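Local structure of ABC sugar transporter, periplasmic sugar binding protein (Legionella pneumophila subsp. pneumophila, 3ROT) at residues Y6-H11 / S20-A25; G64-I69 / I90-R95; Y104-G109 / P268-T273. The protein probably binds a sugar in the periplasm and delivers it to an ABC transporter for uptake into the cell. All blocks are in the same frame, centred on the assembly; numbering follows the deposited sequence.

Contact 1. Residues Y6-H11 / S20-A25; sequences YYLITH and SLFQGA
L8 of the strand and T10 just after it meet L21, F22 and A25 of the helix. This is the strand-to-helix packing of the first beta-alpha-beta unit (strand 5-9, helix 16-32, strand 35-39) in a Rossmann-like lobe. The two axes run nearly antiparallel, at 169°, and come within 10.5 Å. The contact is made by side chains and is fully buried.

The CB of L8 is directed toward the helix. Its CG lies anti to the backbone N (chi1 169°), which carries CD2 in between two helix residues. L8 CD2 sits against A25 CB at 3.5 Å, tighter than usual for two carbons. The same methyl meets the edge of the F22 ring, near its plane, with CD1 at 3.8 Å.

F22 leaves the helix at an angle, but the end of its ring swings back to the strand. T10 comes at it from the opposite direction. T10 OG1 lies in the ring plane at the edge, 3.7 Å from F22 CZ. That hydroxyl is hydrogen-bonded to G12 O; against the ring edge it makes a packing contact.

F22 also touches I38 of strand 35-39, and helix 247-264 adds M250 beside L21 and I255 beside A25. T10 and L21 reach toward each other tip to tip, with T10 CG2 4.2 Å from L21 CD2.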
ATOM      1  N   TYR A   6      18.621  13.715  15.004  1.00 33.32           N
ATOM      2  CA  TYR A   6      18.413  12.283  15.165  1.00 32.23           C
ATOM      3  C   TYR A   6      17.873  11.669  13.878  1.00 30.94           C
ATOM      4  O   TYR A   6      17.233  12.349  13.074  1.00 28.52           O
ATOM      5  CB  TYR A   6      17.435  12.011  16.315  1.00 31.41           C
ATOM      6  CG  TYR A   6      17.975  12.398  17.672  1.00 33.21           C
ATOM      7  CD1 TYR A   6      18.773  11.517  18.411  1.00 31.77           C
ATOM      8  CD2 TYR A   6      17.723  13.664  18.202  1.00 32.88           C
ATOM      9  CE1 TYR A   6      19.302  11.893  19.640  1.00 32.34           C
ATOM     10  CE2 TYR A   6      18.250  14.046  19.423  1.00 31.90           C
ATOM     11  CZ  TYR A   6      19.038  13.161  20.139  1.00 32.21           C
ATOM     12  OH  TYR A   6      19.569  13.551  21.351  1.00 31.38           O
ATOM     13  N   TYR A   7      18.131  10.377  13.698  1.00 27.75           N
ATOM     14  CA  TYR A   7      17.678   9.656  12.510  1.00 28.38           C
ATOM     15  C   TYR A   7      16.906   8.391  12.870  1.00 27.02           C
ATOM     16  O   TYR A   7      17.244   7.698  13.831  1.00 24.84           O
ATOM     17  CB  TYR A   7      18.869   9.234  11.644  1.00 29.63           C
ATOM     18  CG  TYR A   7      19.532  10.345  10.859  1.00 34.76           C
ATOM     19  CD1 TYR A   7      19.001  10.781   9.646  1.00 36.33           C
ATOM     20  CD2 TYR A   7      20.709  10.933  11.311  1.00 33.89           C
ATOM     21  CE1 TYR A   7      19.636  11.771   8.899  1.00 38.63           C
ATOM     22  CE2 TYR A   7      21.350  11.928  10.572  1.00 37.62           C
ATOM     23  CZ  TYR A   7      20.810  12.336   9.369  1.00 37.56           C
ATOM     24  OH  TYR A   7      21.454  13.294   8.622  1.00 41.51           O
ATOM     25  N   LEU A   8      15.867   8.110  12.094  1.00 25.10           N
ATOM     26  CA  LEU A   8      15.079   6.894  12.258  1.00 25.59           C
ATOM     27  C   LEU A   8      15.162   6.253  10.880  1.00 26.05           C
ATOM     28  O   LEU A   8      14.622   6.772   9.907  1.00 27.51           O
ATOM     29  CB  LEU A   8      13.620   7.199  12.632  1.00 25.06           C
ATOM     30  CG  LEU A   8      12.641   6.010  12.584  1.00 26.80           C
ATOM     31  CD1 LEU A   8      13.226   4.801  13.313  1.00 22.81           C
ATOM     32  CD2 LEU A   8      11.304   6.412  13.207  1.00 27.80           C
ATOM     33  N   ILE A   9      15.865   5.134  10.791  1.00 25.86           N
ATOM     34  CA  ILE A   9      16.046   4.469   9.516  1.00 25.33           C
ATOM     35  C   ILE A   9      15.394   3.092   9.498  1.00 26.99           C
ATOM     36  O   ILE A   9      15.563   2.305  10.427  1.00 27.25           O
ATOM     37  CB  ILE A   9      17.561   4.377   9.208  1.00 27.32           C
ATOM     38  CG1 ILE A   9      18.183   5.773   9.367  1.00 27.42           C
ATOM     39  CG2 ILE A   9      17.779   3.836   7.800  1.00 26.07           C
ATOM     40  CD1 ILE A   9      19.690   5.865   9.165  1.00 26.80           C
ATOM     41  N   THR A  10      14.627   2.810   8.444  1.00 25.89           N
ATOM     42  CA  THR A  10      13.958   1.521   8.315  1.00 26.46           C
ATOM     43  C   THR A  10      14.147   0.933   6.924  1.00 25.37           C
ATOM     44  O   THR A  10      14.708   1.570   6.039  1.00 27.28           O
ATOM     45  CB  THR A  10      12.435   1.623   8.611  1.00 26.81           C
ATOM     46  OG1 THR A  10      11.798   2.428   7.611  1.00 29.80           O
ATOM     47  CG2 THR A  10      12.205   2.238   9.992  1.00 26.10           C
ATOM     48  N   HIS A  11      13.683  -0.296   6.749  1.00 25.96           N
ATOM     49  CA  HIS A  11      13.807  -0.987   5.473  1.00 27.94           C
ATOM     50  C   HIS A  11      12.530  -0.907   4.640  1.00 27.40           C
ATOM     51  O   HIS A  11      12.460  -1.465   3.552  1.00 28.95           O
ATOM     52  CB  HIS A  11      14.174  -2.459   5.709  1.00 26.56           C
ATOM     53  CG  HIS A  11      13.263  -3.158   6.670  1.00 26.17           C
ATOM     54  ND1 HIS A  11      13.479  -3.164   8.033  1.00 24.32           N
ATOM     55  CD2 HIS A  11      12.107  -3.836   6.468  1.00 24.34           C
ATOM     56  CE1 HIS A  11      12.496  -3.816   8.628  1.00 22.62           C
ATOM     57  NE2 HIS A  11      11.650  -4.233   7.702  1.00 25.95           N
ATOM     58  N   SER A  20       2.781   4.377  11.692  1.00 25.50           N
ATOM     59  CA  SER A  20       2.440   4.393  13.102  1.00 26.62           C
ATOM     60  C   SER A  20       3.741   4.531  13.905  1.00 25.97           C
ATOM     61  O   SER A  20       3.819   5.276  14.877  1.00 24.41           O
ATOM     62  CB  SER A  20       1.704   3.101  13.466  1.00 28.68           C
ATOM     63  OG  SER A  20       1.363   3.094  14.836  1.00 34.60           O
ATOM     64  N   LEU A  21       4.770   3.811  13.476  1.00 25.13           N
ATOM     65  CA  LEU A  21       6.069   3.883  14.128  1.00 24.54           C
ATOM     66  C   LEU A  21       6.642   5.296  13.945  1.00 22.83           C
ATOM     67  O   LEU A  21       7.162   5.902  14.883  1.00 25.32           O
ATOM     68  CB  LEU A  21       7.034   2.875  13.506  1.00 24.15           C
ATOM     69  CG  LEU A  21       8.442   2.945  14.091  1.00 28.09           C
ATOM     70  CD1 LEU A  21       8.432   2.235  15.420  1.00 31.70           C
ATOM     71  CD2 LEU A  21       9.457   2.306  13.153  1.00 31.91           C
ATOM     72  N   PHE A  22       6.552   5.807  12.726  1.00 23.55           N
ATOM     73  CA  PHE A  22       7.065   7.137  12.410  1.00 23.51           C
ATOM     74  C   PHE A  22       6.399   8.243  13.230  1.00 23.91           C
ATOM     75  O   PHE A  22       7.071   9.165  13.700  1.00 27.12           O
ATOM     76  CB  PHE A  22       6.875   7.442  10.917  1.00 22.83           C
ATOM     77  CG  PHE A  22       7.626   6.522   9.991  1.00 23.23           C
ATOM     78  CD1 PHE A  22       8.764   5.840  10.414  1.00 23.99           C
ATOM     79  CD2 PHE A  22       7.217   6.381   8.664  1.00 25.87           C
ATOM     80  CE1 PHE A  22       9.492   5.032   9.535  1.00 23.68           C
ATOM     81  CE2 PHE A  22       7.942   5.574   7.773  1.00 28.24           C
ATOM     82  CZ  PHE A  22       9.085   4.900   8.216  1.00 26.91           C
ATOM     83  N   GLN A  23       5.080   8.164  13.384  1.00 23.22           N
ATOM     84  CA  GLN A  23       4.349   9.173  14.139  1.00 25.17           C
ATOM     85  C   GLN A  23       4.773   9.178  15.607  1.00 24.98           C
ATOM     86  O   GLN A  23       4.909  10.241  16.207  1.00 22.87           O
ATOM     87  CB  GLN A  23       2.839   8.952  14.010  1.00 24.76           C
ATOM     88  CG  GLN A  23       2.002   9.949  14.797  1.00 28.14           C
ATOM     89  CD  GLN A  23       2.351  11.415  14.509  1.00 28.92           C
ATOM     90  OE1 GLN A  23       2.082  12.293  15.333  1.00 34.16           O
ATOM     91  NE2 GLN A  23       2.934  11.681  13.344  1.00 23.59           N
ATOM     92  N   GLY A  24       4.987   7.995  16.181  1.00 23.20           N
ATOM     93  CA  GLY A  24       5.424   7.924  17.565  1.00 21.82           C
ATOM     94  C   GLY A  24       6.790   8.581  17.733  1.00 20.48           C
ATOM     95  O   GLY A  24       7.048   9.285  18.713  1.00 21.26           O
ATOM     96  N   ALA A  25       7.670   8.353  16.767  1.00 18.68           N
ATOM     97  CA  ALA A  25       9.005   8.923  16.804  1.00 22.33           C
ATOM     98  C   ALA A  25       8.935  10.450  16.654  1.00 25.10           C
ATOM     99  O   ALA A  25       9.597  11.186  17.391  1.00 24.00           O
ATOM    100  CB  ALA A  25       9.853   8.317  15.695  1.00 20.69           C
TER

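Contact 2. Residues G64-I69 / I90-R95; sequences GIATTI and IAVDTR
T67 and V92 meet through a flat peptide group: V92 N stands above the carbonyl plane of T67, 44° out of it, and bonds T67 O at 2.9 Å. The T94 carbonyl is met in the same manner by I69 N, which lies 46° out of its plane. The T94 bond is 3.0 Å from I69 N to T94 O. At I90 the approach differs, because T67 N comes to I90 O nearly along the C=O axis. I90 N in turn bonds I65 O at 2.8 Å. The carboxylate of D93 is also met over its plane, by T94 OG1 at 2.8 Å from D93 OD2.

The bonds of I90, T67 and V92 pair parallel neighbours of the sheet, strands 64-67 and 89-92, joined through helix 76-85 in a beta-alpha-beta unit. A66 is bridged to I90 and T67 to A91. A66 and I90 share one face and pack on helix 247-264. T67 and A91 share the other. There I69 CD1 rests 3.8 Å from A91 CB. CG1 of I69 is anti to the carbonyl carbon (chi1 -47°), and from there CD1 reaches A91.

V92 to T94 form a classic gamma turn about D93, with T94 N bonded to V92 O at 2.7 Å. T68 CG2 packs against V92 O and D93 CB, lying alongside D93.

The result is a polar rim at the C-terminal edge of the sheet. D93 OD2 binds a glycerol, probably from the crystallisation liquor. With T94 OG1 and the glycerol both on OD2, the carboxylate would be steadied. Such a polar edge is consistent with a sugar site, as in related binding proteins.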
ATOM      1  N   GLY A  64      22.184  10.673  17.372  1.00 30.54           N
ATOM      2  CA  GLY A  64      21.789   9.292  17.544  1.00 27.43           C
ATOM      3  C   GLY A  64      21.019   8.773  16.350  1.00 28.10           C
ATOM      4  O   GLY A  64      20.510   9.549  15.540  1.00 26.88           O
ATOM      5  N   ILE A  65      20.938   7.450  16.242  1.00 26.42           N
ATOM      6  CA  ILE A  65      20.230   6.803  15.154  1.00 24.85           C
ATOM      7  C   ILE A  65      19.454   5.607  15.667  1.00 25.08           C
ATOM      8  O   ILE A  65      19.950   4.838  16.495  1.00 24.61           O
ATOM      9  CB  ILE A  65      21.201   6.292  14.050  1.00 26.08           C
ATOM     10  CG1 ILE A  65      21.877   7.470  13.345  1.00 28.95           C
ATOM     11  CG2 ILE A  65      20.437   5.462  13.013  1.00 25.45           C
ATOM     12  CD1 ILE A  65      22.872   7.040  12.283  1.00 30.71           C
ATOM     13  N   ALA A  66      18.220   5.474  15.195  1.00 23.23           N
ATOM     14  CA  ALA A  66      17.397   4.331  15.539  1.00 22.82           C
ATOM     15  C   ALA A  66      17.255   3.665  14.176  1.00 23.34           C
ATOM     16  O   ALA A  66      17.021   4.344  13.173  1.00 23.67           O
ATOM     17  CB  ALA A  66      16.047   4.771  16.070  1.00 21.35           C
ATOM     18  N   THR A  67      17.439   2.351  14.121  1.00 22.15           N
ATOM     19  CA  THR A  67      17.338   1.665  12.844  1.00 19.92           C
ATOM     20  C   THR A  67      16.916   0.205  12.990  1.00 21.95           C
ATOM     21  O   THR A  67      17.120  -0.409  14.031  1.00 18.29           O
ATOM     22  CB  THR A  67      18.689   1.730  12.070  1.00 21.02           C
ATOM     23  OG1 THR A  67      18.518   1.190  10.755  1.00 22.02           O
ATOM     24  CG2 THR A  67      19.771   0.934  12.783  1.00 18.75           C
ATOM     25  N   THR A  68      16.292  -0.327  11.948  1.00 20.42           N
ATOM     26  CA  THR A  68      15.899  -1.721  11.938  1.00 20.21           C
ATOM     27  C   THR A  68      17.150  -2.436  11.416  1.00 22.39           C
ATOM     28  O   THR A  68      17.984  -1.824  10.756  1.00 21.03           O
ATOM     29  CB  THR A  68      14.718  -1.974  10.972  1.00 20.59           C
ATOM     30  OG1 THR A  68      15.149  -1.758   9.625  1.00 24.96           O
ATOM     31  CG2 THR A  68      13.565  -1.026  11.268  1.00 21.79           C
ATOM     32  N   ILE A  69      17.298  -3.717  11.730  1.00 23.60           N
ATOM     33  CA  ILE A  69      18.452  -4.470  11.271  1.00 24.69           C
ATOM     34  C   ILE A  69      17.917  -5.839  10.855  1.00 26.59           C
ATOM     35  O   ILE A  69      18.062  -6.822  11.586  1.00 28.25           O
ATOM     36  CB  ILE A  69      19.507  -4.607  12.403  1.00 26.14           C
ATOM     37  CG1 ILE A  69      19.739  -3.240  13.061  1.00 27.47           C
ATOM     38  CG2 ILE A  69      20.825  -5.155  11.831  1.00 25.07           C
ATOM     39  CD1 ILE A  69      20.766  -3.238  14.210  1.00 28.16           C
ATOM     40  N   ILE A  90      20.452   2.596  18.175  1.00 26.34           N
ATOM     41  CA  ILE A  90      19.451   1.774  18.836  1.00 27.72           C
ATOM     42  C   ILE A  90      18.737   0.947  17.780  1.00 25.03           C
ATOM     43  O   ILE A  90      18.404   1.452  16.711  1.00 27.10           O
ATOM     44  CB  ILE A  90      18.432   2.656  19.606  1.00 28.64           C
ATOM     45  CG1 ILE A  90      19.089   3.191  20.881  1.00 30.38           C
ATOM     46  CG2 ILE A  90      17.181   1.856  19.956  1.00 30.34           C
ATOM     47  CD1 ILE A  90      18.154   4.021  21.747  1.00 34.60           C
ATOM     48  N   ALA A  91      18.530  -0.334  18.060  1.00 25.10           N
ATOM     49  CA  ALA A  91      17.851  -1.197  17.105  1.00 22.27           C
ATOM     50  C   ALA A  91      16.359  -1.214  17.431  1.00 21.90           C
ATOM     51  O   ALA A  91      15.971  -1.333  18.590  1.00 21.92           O
ATOM     52  CB  ALA A  91      18.419  -2.617  17.166  1.00 21.72           C
ATOM     53  N   VAL A  92      15.533  -1.079  16.400  1.00 21.35           N
ATOM     54  CA  VAL A  92      14.093  -1.106  16.575  1.00 22.52           C
ATOM     55  C   VAL A  92      13.444  -2.057  15.576  1.00 22.06           C
ATOM     56  O   VAL A  92      13.955  -2.255  14.464  1.00 23.09           O
ATOM     57  CB  VAL A  92      13.480   0.303  16.399  1.00 22.80           C
ATOM     58  CG1 VAL A  92      14.070   1.257  17.416  1.00 28.49           C
ATOM     59  CG2 VAL A  92      13.737   0.805  14.991  1.00 26.69           C
ATOM     60  N   ASP A  93      12.334  -2.656  15.997  1.00 22.95           N
ATOM     61  CA  ASP A  93      11.547  -3.572  15.177  1.00 22.62           C
ATOM     62  C   ASP A  93      12.208  -4.916  14.913  1.00 22.78           C
ATOM     63  O   ASP A  93      11.637  -5.952  15.210  1.00 23.87           O
ATOM     64  CB  ASP A  93      11.186  -2.900  13.850  1.00 23.96           C
ATOM     65  CG  ASP A  93      10.401  -3.816  12.924  1.00 23.12           C
ATOM     66  OD1 ASP A  93       9.205  -4.066  13.194  1.00 23.39           O
ATOM     67  OD2 ASP A  93      10.992  -4.282  11.932  1.00 23.45           O
ATOM     68  N   THR A  94      13.407  -4.897  14.347  1.00 24.28           N
ATOM     69  CA  THR A  94      14.120  -6.132  14.044  1.00 24.83           C
ATOM     70  C   THR A  94      15.565  -5.982  14.467  1.00 25.21           C
ATOM     71  O   THR A  94      16.174  -4.926  14.263  1.00 23.58           O
ATOM     72  CB  THR A  94      14.119  -6.453  12.528  1.00 26.55           C
ATOM     73  OG1 THR A  94      12.781  -6.406  12.022  1.00 26.39           O
ATOM     74  CG2 THR A  94      14.708  -7.849  12.280  1.00 23.69           C
ATOM     75  N   ARG A  95      16.114  -7.042  15.048  1.00 23.26           N
ATOM     76  CA  ARG A  95      17.499  -7.014  15.491  1.00 26.22           C
ATOM     77  C   ARG A  95      18.267  -8.234  15.002  1.00 27.15           C
ATOM     78  O   ARG A  95      17.678  -9.278  14.725  1.00 27.90           O
ATOM     79  CB  ARG A  95      17.570  -6.963  17.013  1.00 27.76           C
ATOM     80  CG  ARG A  95      17.013  -8.192  17.699  1.00 34.52           C
ATOM     81  CD  ARG A  95      17.530  -8.262  19.111  1.00 36.91           C
ATOM     82  NE  ARG A  95      16.665  -9.030  19.996  1.00 44.69           N
ATOM     83  CZ  ARG A  95      16.795  -9.044  21.323  1.00 48.30           C
ATOM     84  NH1 ARG A  95      17.757  -8.332  21.903  1.00 49.84           N
ATOM     85  NH2 ARG A  95      15.958  -9.753  22.074  1.00 47.02           N
TER

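Contact 3. Residues Y104-G109 / P268-T273; sequences YLVFLG and PVNINT
F107, G109 and the chain from I271 to T273 are joined first by backbone hydrogen bonds. I271 N bonds F107 O at 3.0 Å, G109 N bonds I271 O at 3.1 Å, and T273 N bonds G109 O at 2.9 Å. The pattern is that of parallel strands, with L108 paired to I271 and G109 to N272. The bonds do not all arrive alike. G109 N meets its acceptor almost head on, while T273 N stands 57° above the carbonyl plane of G109. CA-H...O contacts fill in between, the shortest from N272 CA to G109 O at 3.1 Å.

Apolar packing comes next. L108 and I271 lie side by side and point the same way. CG of L108 and CG1 of I271 are both anti to the carbonyl carbon (chi1 -73° and -61°). L108 CD2 and I271 CD1 meet at 3.9 Å. Nearer the start of the pairing, V106 CG2 touches P268 CB. L105 CD1 reaches P268 CG obliquely at the rim. Separately, the V106 CG1 methyl makes a close approach to a carbonyl oxygen, P268 O, at 3.3 Å.

Two side chains pack on the backbone of G109. The F107 ring folds back so that G109 N lies 4.0 Å above one face, toward the rim. T273 OG1 packs on G109 CA, but its hydrogen bond is to Q245 O.

Strand 271-272 is the last strand of the six in this sheet, added from the C-terminal end of the chain. Strand 107-109 separates it from strand 89-92. Helix 247-264 packs on the L108 and I271 face, through L253 and Q257, while F107 meets A91 and R95 of the preceding strand and loop.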
ATOM      1  N   TYR A 104      25.067  -2.488  18.500  1.00 29.72           N
ATOM      2  CA  TYR A 104      23.983  -1.534  18.690  1.00 27.60           C
ATOM      3  C   TYR A 104      23.804  -1.538  20.204  1.00 27.21           C
ATOM      4  O   TYR A 104      24.166  -2.511  20.864  1.00 26.01           O
ATOM      5  CB  TYR A 104      22.704  -1.953  17.934  1.00 25.21           C
ATOM      6  CG  TYR A 104      22.036  -3.236  18.392  1.00 26.50           C
ATOM      7  CD1 TYR A 104      21.183  -3.243  19.495  1.00 25.13           C
ATOM      8  CD2 TYR A 104      22.280  -4.444  17.741  1.00 24.90           C
ATOM      9  CE1 TYR A 104      20.598  -4.410  19.945  1.00 23.41           C
ATOM     10  CE2 TYR A 104      21.699  -5.624  18.184  1.00 24.54           C
ATOM     11  CZ  TYR A 104      20.860  -5.599  19.291  1.00 25.56           C
ATOM     12  OH  TYR A 104      20.305  -6.754  19.768  1.00 24.49           O
ATOM     13  N   LEU A 105      23.278  -0.452  20.760  1.00 25.88           N
ATOM     14  CA  LEU A 105      23.124  -0.363  22.205  1.00 25.78           C
ATOM     15  C   LEU A 105      22.022  -1.248  22.771  1.00 25.60           C
ATOM     16  O   LEU A 105      22.295  -2.199  23.514  1.00 24.47           O
ATOM     17  CB  LEU A 105      22.896   1.093  22.612  1.00 28.15           C
ATOM     18  CG  LEU A 105      24.076   2.039  22.352  1.00 32.42           C
ATOM     19  CD1 LEU A 105      23.639   3.462  22.631  1.00 31.31           C
ATOM     20  CD2 LEU A 105      25.272   1.666  23.232  1.00 31.75           C
ATOM     21  N   VAL A 106      20.781  -0.941  22.410  1.00 23.25           N
ATOM     22  CA  VAL A 106      19.636  -1.702  22.897  1.00 22.98           C
ATOM     23  C   VAL A 106      18.621  -1.930  21.787  1.00 22.76           C
ATOM     24  O   VAL A 106      18.722  -1.342  20.709  1.00 25.95           O
ATOM     25  CB  VAL A 106      18.946  -0.972  24.059  1.00 21.31           C
ATOM     26  CG1 VAL A 106      19.906  -0.879  25.246  1.00 19.92           C
ATOM     27  CG2 VAL A 106      18.521   0.424  23.609  1.00 18.12           C
ATOM     28  N   PHE A 107      17.645  -2.782  22.069  1.00 23.95           N
ATOM     29  CA  PHE A 107      16.606  -3.122  21.109  1.00 24.17           C
ATOM     30  C   PHE A 107      15.209  -2.864  21.663  1.00 22.17           C
ATOM     31  O   PHE A 107      14.869  -3.324  22.755  1.00 23.64           O
ATOM     32  CB  PHE A 107      16.727  -4.601  20.727  1.00 22.96           C
ATOM     33  CG  PHE A 107      15.587  -5.113  19.887  1.00 23.57           C
ATOM     34  CD1 PHE A 107      15.404  -4.660  18.586  1.00 24.72           C
ATOM     35  CD2 PHE A 107      14.717  -6.070  20.391  1.00 25.51           C
ATOM     36  CE1 PHE A 107      14.373  -5.158  17.797  1.00 22.92           C
ATOM     37  CE2 PHE A 107      13.675  -6.575  19.611  1.00 24.54           C
ATOM     38  CZ  PHE A 107      13.506  -6.116  18.308  1.00 22.36           C
ATOM     39  N   LEU A 108      14.416  -2.125  20.897  1.00 20.92           N
ATOM     40  CA  LEU A 108      13.032  -1.835  21.241  1.00 20.96           C
ATOM     41  C   LEU A 108      12.181  -2.506  20.171  1.00 19.93           C
ATOM     42  O   LEU A 108      12.291  -2.188  18.993  1.00 23.21           O
ATOM     43  CB  LEU A 108      12.738  -0.339  21.226  1.00 19.55           C
ATOM     44  CG  LEU A 108      13.298   0.502  22.370  1.00 24.08           C
ATOM     45  CD1 LEU A 108      14.623   1.101  21.954  1.00 22.25           C
ATOM     46  CD2 LEU A 108      12.301   1.609  22.715  1.00 24.90           C
ATOM     47  N   GLY A 109      11.339  -3.434  20.590  1.00 19.19           N
ATOM     48  CA  GLY A 109      10.481  -4.141  19.657  1.00 20.22           C
ATOM     49  C   GLY A 109       9.987  -5.367  20.376  1.00 21.54           C
ATOM     50  O   GLY A 109      10.104  -5.461  21.601  1.00 22.29           O
ATOM     51  N   PRO A 268      20.650   3.736  27.806  1.00 26.23           N
ATOM     52  CA  PRO A 268      19.347   3.251  27.351  1.00 25.31           C
ATOM     53  C   PRO A 268      19.209   1.765  27.656  1.00 23.76           C
ATOM     54  O   PRO A 268      20.208   1.073  27.856  1.00 21.67           O
ATOM     55  CB  PRO A 268      19.363   3.551  25.852  1.00 25.54           C
ATOM     56  CG  PRO A 268      20.806   3.527  25.511  1.00 28.54           C
ATOM     57  CD  PRO A 268      21.447   4.237  26.676  1.00 25.50           C
ATOM     58  N   VAL A 269      17.974   1.285  27.697  1.00 22.02           N
ATOM     59  CA  VAL A 269      17.735  -0.117  27.985  1.00 21.73           C
ATOM     60  C   VAL A 269      16.848  -0.794  26.935  1.00 21.40           C
ATOM     61  O   VAL A 269      16.120  -0.122  26.183  1.00 21.09           O
ATOM     62  CB  VAL A 269      17.108  -0.283  29.381  1.00 20.57           C
ATOM     63  CG1 VAL A 269      18.052   0.287  30.434  1.00 22.10           C
ATOM     64  CG2 VAL A 269      15.762   0.413  29.451  1.00 19.09           C
ATOM     65  N   ASN A 270      16.945  -2.124  26.878  1.00 21.04           N
ATOM     66  CA  ASN A 270      16.158  -2.926  25.951  1.00 20.54           C
ATOM     67  C   ASN A 270      14.712  -2.841  26.422  1.00 20.78           C
ATOM     68  O   ASN A 270      14.453  -2.802  27.618  1.00 21.27           O
ATOM     69  CB  ASN A 270      16.599  -4.397  25.982  1.00 22.81           C
ATOM     70  CG  ASN A 270      18.020  -4.604  25.492  1.00 22.23           C
ATOM     71  OD1 ASN A 270      18.882  -5.083  26.238  1.00 27.39           O
ATOM     72  ND2 ASN A 270      18.277  -4.254  24.237  1.00 21.03           N
ATOM     73  N   ILE A 271      13.772  -2.814  25.485  1.00 18.89           N
ATOM     74  CA  ILE A 271      12.363  -2.748  25.839  1.00 21.13           C
ATOM     75  C   ILE A 271      11.501  -3.589  24.911  1.00 21.12           C
ATOM     76  O   ILE A 271      11.451  -3.326  23.710  1.00 21.19           O
ATOM     77  CB  ILE A 271      11.821  -1.305  25.773  1.00 19.26           C
ATOM     78  CG1 ILE A 271      12.569  -0.412  26.756  1.00 21.08           C
ATOM     79  CG2 ILE A 271      10.324  -1.289  26.099  1.00 19.81           C
ATOM     80  CD1 ILE A 271      12.215   1.050  26.593  1.00 20.72           C
ATOM     81  N   ASN A 272      10.834  -4.598  25.470  1.00 21.19           N
ATOM     82  CA  ASN A 272       9.928  -5.441  24.691  1.00 22.65           C
ATOM     83  C   ASN A 272       8.618  -4.642  24.632  1.00 22.43           C
ATOM     84  O   ASN A 272       7.954  -4.464  25.653  1.00 21.85           O
ATOM     85  CB  ASN A 272       9.684  -6.776  25.401  1.00 24.38           C
ATOM     86  CG  ASN A 272       8.892  -7.756  24.546  1.00 27.07           C
ATOM     87  OD1 ASN A 272       7.968  -7.379  23.825  1.00 27.25           O
ATOM     88  ND2 ASN A 272       9.253  -9.029  24.631  1.00 32.59           N
ATOM     89  N   THR A 273       8.249  -4.157  23.447  1.00 24.58           N
ATOM     90  CA  THR A 273       7.045  -3.341  23.313  1.00 26.13           C
ATOM     91  C   THR A 273       5.727  -4.089  23.194  1.00 28.07           C
ATOM     92  O   THR A 273       4.669  -3.460  23.147  1.00 26.61           O
ATOM     93  CB  THR A 273       7.148  -2.376  22.106  1.00 27.27           C
ATOM     94  OG1 THR A 273       7.492  -3.113  20.925  1.00 29.34           O
ATOM     95  CG2 THR A 273       8.188  -1.301  22.366  1.00 25.77           C
TER

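How the contacts relate
All three contacts belong to one parallel sheet. Contact 1 packs a helix on strand 5-9, while contacts 2 and 3 pair strands further across. The centre of contact 2 lies about 9 Å from each of the other two. Contacts 1 and 3 are about 14 Å apart between centres, and their nearest atoms about 7 Å. Probable backbone hydrogen bonds connect neighbours: I9 N to A66 O at 2.8 Å, and A91 N to V106 O at 2.8 Å. At the strand ends H11 ND1 reaches T68 OG1 at 2.7 Å. H11 CE1 packs 3.7 Å from D93 OD2, and H11 NE2 also hydrogen-bonds glycerol, perhaps marking the sugar pocket.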